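Local coordinates for protein 26S proteasome regulatory subunit rpn10 (Schizosaccharomyces pombe, PDB 2X5N) that protects ubiquitin chains against disassembly by deubiquitinating enzymes and so promotes protein degradation, as a subunit of the 26S proteasome that binds K48-linked polyubiquitin, at residues Glu3-Leu8 against Arg108-Val113; Ala84-Gly89 against Ser115-Asp120. One frame throughout, in Å; residues are numbered along the deposited sequence. Where two conformers were deposited one is given.

How the contacts relate
Contact 1 is the buried core: the parallel pairing of Glu-3 to Leu-8 with Arg-108 to Val-113, its centre about 4 Å from the centre of the chain. Contact 2, Ala-84 to Gly-89 against Ser-115 to Asp-120, is partly buried, its centre about 13 Å from that of the chain, and joins the start of helix 86-98 to the loop after strand 106-113. This loop continues the second strand of contact 1, and the two contacts touch, with Val-113 packed on Phe-86 and Leu-8 on the backbone of Gly-89. Contact 1 relies on direct backbone hydrogen bonds, apolar side chains and one salt bridge; contact 2 replaces strand pairing with a carboxylate and two bridging waters at a helix start.

Contact 1 (Glu3-Leu8 against Arg108-Val113); sequences EATMIL and RIVAFV
OE1 of Glu-3 is gripped by two donors: NE of Arg-108 at 2.8 Å, in a salt bridge, and a water that donates to it and accepts from Arg-108 NH2. The N-H of NE meets the syn side of the carboxylate, tilted 28° out of the carboxylate plane, while OE1 lies in the guanidinium plane; the two planes are turned 73° apart. Arg-108 starts extended, with CG anti to the backbone N (chi1 179°), and bends at chi3, which carries NE beside the acid. The second carboxylate oxygen pairs with Lys-39 and NH1 with Asp-139, so the bridge belongs to a chain of alternating charges that probably holds both groups firmly.

From here the strands run parallel, the axes of the two segments coming within 4.6 Å, and five backbone hydrogen bonds join them. Arg-108 N donates to Ala-4 O, then Met-6 and Leu-8 each give and take one, the last from Phe-112 N to Leu-8 O at 2.9 Å. On one face, the methylene chain of Arg-108 lies side by side with Thr-5, whose CG2 meets CG2 of Val-110 at 3.8 Å. Farther along, CG2 of Ile-7 reaches the rim of the Phe-112 ring, 4.2 Å from CE2. On the other face, CD2 of Leu-8 packs 4.0 Å from CG2 of Ile-109, and CB of Leu-8 lies 3.9 Å from CB of Ala-111.

Strand 3-9 also bonds to strand 47-52, and side chains of strand 106-113 touch strand 136-143, which places this pair inside the parallel part of the VWA sheet. Helix 24-42 packs on the face of Thr-5, Arg-108 and Phe-112, and helix 86-98 on that of Met-6 and Ile-109, giving an alpha/beta/alpha sandwich.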
loop_
_atom_site.group_PDB
_atom_site.type_symbol
_atom_site.label_atom_id
_atom_site.label_comp_id
_atom_site.label_asym_id
_atom_site.label_seq_id
_atom_site.Cartn_x
_atom_site.Cartn_y
_atom_site.Cartn_z
ATOM N N GLU A 3 13.393 3.635 6.803
ATOM C CA GLU A 3 12.435 4.152 5.841
ATOM C C GLU A 3 11.113 4.555 6.507
ATOM O O GLU A 3 10.708 4.003 7.534
ATOM C CB GLU A 3 12.185 3.143 4.700
ATOM C CG GLU A 3 11.546 1.822 5.143
ATOM C CD GLU A 3 11.409 0.810 4.020
ATOM O OE1 GLU A 3 11.511 1.189 2.839
ATOM O OE2 GLU A 3 11.172 -0.381 4.318
ATOM N N ALA A 4 10.457 5.524 5.878
ATOM C CA ALA A 4 9.094 5.935 6.175
ATOM C C ALA A 4 8.205 5.338 5.112
ATOM O O ALA A 4 8.495 5.463 3.911
ATOM C CB ALA A 4 8.990 7.451 6.091
ATOM N N THR A 5 7.105 4.727 5.525
ATOM C CA THR A 5 6.237 4.017 4.595
ATOM C C THR A 5 4.821 4.527 4.720
ATOM O O THR A 5 4.242 4.518 5.812
ATOM C CB THR A 5 6.228 2.500 4.892
ATOM O OG1 THR A 5 7.559 1.976 4.837
ATOM C CG2 THR A 5 5.380 1.721 3.908
ATOM N N MET A 6 4.259 4.961 3.595
ATOM C CA MET A 6 2.835 5.249 3.534
ATOM C C MET A 6 2.119 4.013 3.020
ATOM O O MET A 6 2.428 3.532 1.924
ATOM C CB MET A 6 2.526 6.435 2.623
ATOM C CG MET A 6 3.011 7.790 3.142
ATOM S SD MET A 6 2.313 8.277 4.718
ATOM C CE MET A 6 0.627 8.329 4.388
ATOM N N ILE A 7 1.189 3.508 3.825
ATOM C CA ILE A 7 0.373 2.356 3.484
ATOM C C ILE A 7 -0.984 2.861 2.988
ATOM O O ILE A 7 -1.664 3.589 3.681
ATOM C CB ILE A 7 0.219 1.371 4.681
ATOM C CG1 ILE A 7 1.608 0.896 5.158
ATOM C CG2 ILE A 7 -0.628 0.217 4.235
ATOM C CD1 ILE A 7 1.631 0.133 6.451
ATOM N N LEU A 8 -1.321 2.487 1.758
ATOM C CA LEU A 8 -2.501 2.961 1.068
ATOM C C LEU A 8 -3.490 1.817 0.934
ATOM O O LEU A 8 -3.206 0.809 0.262
ATOM C CB LEU A 8 -2.139 3.456 -0.336
ATOM C CG LEU A 8 -1.648 4.906 -0.443
ATOM C CD1 LEU A 8 -0.506 5.213 0.543
ATOM C CD2 LEU A 8 -1.192 5.214 -1.863
ATOM N N ARG A 108 8.908 5.140 1.000
ATOM C CA ARG A 108 8.256 3.974 0.409
ATOM C C ARG A 108 6.741 4.117 0.492
ATOM O O ARG A 108 6.199 4.632 1.471
ATOM C CB ARG A 108 8.691 2.682 1.120
ATOM C CG ARG A 108 8.017 1.393 0.577
ATOM C CD ARG A 108 8.566 0.115 1.250
ATOM N NE ARG A 108 9.952 -0.085 0.858
ATOM C CZ ARG A 108 10.349 -0.614 -0.287
ATOM N NH1 ARG A 108 9.488 -1.168 -1.123
ATOM N NH2 ARG A 108 11.631 -0.595 -0.588
ATOM N N ILE A 109 6.074 3.590 -0.525
ATOM C CA ILE A 109 4.629 3.425 -0.554
ATOM C C ILE A 109 4.318 1.939 -0.650
ATOM O O ILE A 109 4.917 1.238 -1.456
ATOM C CB ILE A 109 4.019 4.150 -1.786
ATOM C CG1 ILE A 109 4.256 5.652 -1.632
ATOM C CG2 ILE A 109 2.538 3.792 -1.934
ATOM C CD1 ILE A 109 3.888 6.447 -2.861
ATOM N N VAL A 110 3.375 1.455 0.165
ATOM C CA VAL A 110 2.804 0.102 -0.008
ATOM C C VAL A 110 1.318 0.294 -0.276
ATOM O O VAL A 110 0.625 0.812 0.580
ATOM C CB VAL A 110 3.026 -0.802 1.223
ATOM C CG1 VAL A 110 2.355 -2.146 1.004
ATOM C CG2 VAL A 110 4.511 -0.992 1.438
ATOM N N ALA A 111 0.862 -0.058 -1.475
ATOM C CA ALA A 111 -0.504 0.202 -1.877
ATOM C C ALA A 111 -1.241 -1.077 -2.229
ATOM O O ALA A 111 -0.716 -1.928 -2.959
ATOM C CB ALA A 111 -0.536 1.136 -3.092
ATOM N N PHE A 112 -2.479 -1.161 -1.773
ATOM C CA PHE A 112 -3.389 -2.220 -2.153
ATOM C C PHE A 112 -4.260 -1.762 -3.318
ATOM O O PHE A 112 -4.777 -0.648 -3.311
ATOM C CB PHE A 112 -4.310 -2.561 -0.994
ATOM C CG PHE A 112 -3.637 -3.216 0.172
ATOM C CD1 PHE A 112 -3.706 -4.594 0.345
ATOM C CD2 PHE A 112 -2.945 -2.456 1.115
ATOM C CE1 PHE A 112 -3.125 -5.203 1.442
ATOM C CE2 PHE A 112 -2.359 -3.068 2.212
ATOM C CZ PHE A 112 -2.461 -4.440 2.383
ATOM N N VAL A 113 -4.423 -2.633 -4.311
ATOM C CA VAL A 113 -5.313 -2.374 -5.421
ATOM C C VAL A 113 -6.249 -3.570 -5.579
ATOM O O VAL A 113 -5.821 -4.681 -5.891
ATOM C CB VAL A 113 -4.517 -2.163 -6.726
ATOM C CG1 VAL A 113 -5.490 -2.024 -7.927
ATOM C CG2 VAL A 113 -3.604 -0.941 -6.601
HETATM O O HOH W 1 13.258 1.597 0.763
#

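Contact 2 (Ala84-Gly89 against Ser115-Asp120); sequences AKFGDG and SPIVED
The turn into helix 86-98, with Lys-85 at its N-cap, faces an irregular loop, and the nearest CA atoms, those of Phe-86 and Ile-117, stay 6.1 Å apart. A water spans this gap, accepting from the backbone N of Phe-86 and of Val-118. Glu-119, bent at chi2 (76°), turns its carboxylate over the helix start, where Gly-87 N donates to OE1 at 2.9 Å from above the carboxylate plane. OE2 receives a second water, which accepts from Asp-88 N, so this acid serves two amides of the first turn, and its negative charge is likely to suit the positive end of the helix dipole. Gly-87, lacking a side chain, leaves room for it. An alanine in place of Glu-119 would probably leave the amide of Gly-87 without this acceptor and the water on Asp-88 N without its carboxylate partner. CG2 of Ile-117 lies 4.1 Å from CD2 of Phe-86, while CD1 of Ile-117 sits over one face of the ring. In the conformer given, the hydroxyl of Ser-115 is hydrogen-bonded to Asp-10. Loops at the C-terminal ends of parallel strands gather here, where many VWA relatives hold the metal ion-dependent adhesion site (MIDAS).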
loop_
_atom_site.group_PDB
_atom_site.type_symbol
_atom_site.label_atom_id
_atom_site.label_comp_id
_atom_site.label_asym_id
_atom_site.label_seq_id
_atom_site.Cartn_x
_atom_site.Cartn_y
_atom_site.Cartn_z
ATOM N N ALA A 84 -12.083 4.147 -6.618
ATOM C CA ALA A 84 -10.680 4.224 -6.251
ATOM C C ALA A 84 -9.964 5.198 -7.169
ATOM O O ALA A 84 -10.218 5.227 -8.378
ATOM C CB ALA A 84 -10.050 2.860 -6.350
ATOM N N LYS A 85 -9.024 5.934 -6.588
ATOM C CA LYS A 85 -8.239 6.927 -7.306
ATOM C C LYS A 85 -6.769 6.636 -7.078
ATOM O O LYS A 85 -6.105 7.306 -6.295
ATOM C CB LYS A 85 -8.574 8.309 -6.765
ATOM C CG LYS A 85 -10.061 8.625 -6.796
ATOM C CD LYS A 85 -10.519 8.831 -8.200
ATOM C CE LYS A 85 -11.968 9.284 -8.244
ATOM N NZ LYS A 85 -12.336 9.689 -9.629
ATOM N N PHE A 86 -6.264 5.637 -7.791
ATOM C CA PHE A 86 -4.915 5.128 -7.575
ATOM C C PHE A 86 -3.833 6.199 -7.770
ATOM O O PHE A 86 -3.008 6.442 -6.880
ATOM C CB PHE A 86 -4.644 3.946 -8.504
ATOM C CG PHE A 86 -3.243 3.428 -8.406
ATOM C CD1 PHE A 86 -2.845 2.638 -7.340
ATOM C CD2 PHE A 86 -2.306 3.722 -9.386
ATOM C CE1 PHE A 86 -1.534 2.175 -7.238
ATOM C CE2 PHE A 86 -1.005 3.245 -9.298
ATOM C CZ PHE A 86 -0.632 2.475 -8.227
ATOM N N GLY A 87 -3.836 6.863 -8.924
ATOM C CA GLY A 87 -2.797 7.849 -9.201
ATOM C C GLY A 87 -2.840 9.040 -8.244
ATOM O O GLY A 87 -1.813 9.506 -7.764
ATOM N N ASP A 88 -4.030 9.557 -7.973
ATOM C CA ASP A 88 -4.148 10.621 -6.977
ATOM C C ASP A 88 -3.577 10.153 -5.648
ATOM O O ASP A 88 -2.903 10.911 -4.956
ATOM C CB ASP A 88 -5.609 11.037 -6.765
ATOM C CG ASP A 88 -6.168 11.873 -7.889
ATOM O OD1 ASP A 88 -5.420 12.438 -8.698
ATOM O OD2 ASP A 88 -7.396 12.023 -7.927
ATOM N N GLY A 89 -3.860 8.902 -5.267
ATOM C CA GLY A 89 -3.368 8.371 -4.005
ATOM C C GLY A 89 -1.848 8.329 -3.936
ATOM O O GLY A 89 -1.276 8.751 -2.930
ATOM N N SER A 115 -9.341 -2.852 -7.235
ATOM C CA SER A 115 -10.293 -2.156 -8.080
ATOM C C SER A 115 -9.608 -1.782 -9.389
ATOM O O SER A 115 -8.396 -1.610 -9.437
ATOM C CB SER A 115 -10.743 -0.875 -7.397
ATOM O OG SER A 115 -9.598 -0.167 -6.981
ATOM N N PRO A 116 -10.389 -1.588 -10.455
ATOM C CA PRO A 116 -9.808 -1.071 -11.684
ATOM C C PRO A 116 -8.997 0.195 -11.565
ATOM O O PRO A 116 -9.462 1.098 -10.895
ATOM C CB PRO A 116 -10.943 -1.107 -12.713
ATOM C CG PRO A 116 -11.987 -1.966 -12.104
ATOM C CD PRO A 116 -11.831 -1.847 -10.599
ATOM N N ILE A 117 -7.826 0.279 -12.155
ATOM C CA ILE A 117 -7.060 1.518 -12.040
ATOM C C ILE A 117 -7.630 2.584 -12.972
ATOM O O ILE A 117 -7.868 2.328 -14.139
ATOM C CB ILE A 117 -5.588 1.261 -12.283
ATOM C CG1 ILE A 117 -5.041 0.460 -11.101
ATOM C CG2 ILE A 117 -4.811 2.574 -12.446
ATOM C CD1 ILE A 117 -3.616 0.024 -11.239
ATOM N N VAL A 118 -7.856 3.792 -12.463
ATOM C CA VAL A 118 -8.506 4.803 -13.273
ATOM C C VAL A 118 -7.547 5.335 -14.353
ATOM O O VAL A 118 -7.964 5.566 -15.468
ATOM C CB VAL A 118 -9.092 5.941 -12.393
ATOM C CG1 VAL A 118 -8.001 6.647 -11.604
ATOM C CG2 VAL A 118 -9.882 6.925 -13.249
ATOM N N GLU A 119 -6.265 5.498 -14.032
ATOM C CA GLU A 119 -5.252 5.896 -15.021
ATOM C C GLU A 119 -5.102 4.878 -16.148
ATOM O O GLU A 119 -5.169 3.671 -15.915
ATOM C CB GLU A 119 -3.890 6.076 -14.346
ATOM C CG GLU A 119 -3.775 7.370 -13.545
ATOM C CD GLU A 119 -4.510 7.329 -12.216
ATOM O OE1 GLU A 119 -4.756 6.246 -11.651
ATOM O OE2 GLU A 119 -4.826 8.404 -11.699
ATOM N N ASP A 120 -4.851 5.353 -17.363
ATOM C CA ASP A 120 -4.464 4.431 -18.432
ATOM C C ASP A 120 -2.973 4.103 -18.324
ATOM O O ASP A 120 -2.280 4.632 -17.457
ATOM C CB ASP A 120 -4.835 4.971 -19.819
ATOM C CG ASP A 120 -4.109 6.255 -20.181
ATOM O OD1 ASP A 120 -3.085 6.593 -19.562
ATOM O OD2 ASP A 120 -4.556 6.929 -21.127
HETATM O O HOH W 2 -7.957 3.860 -9.414
HETATM O O HOH W 3 -6.421 8.761 -9.485
#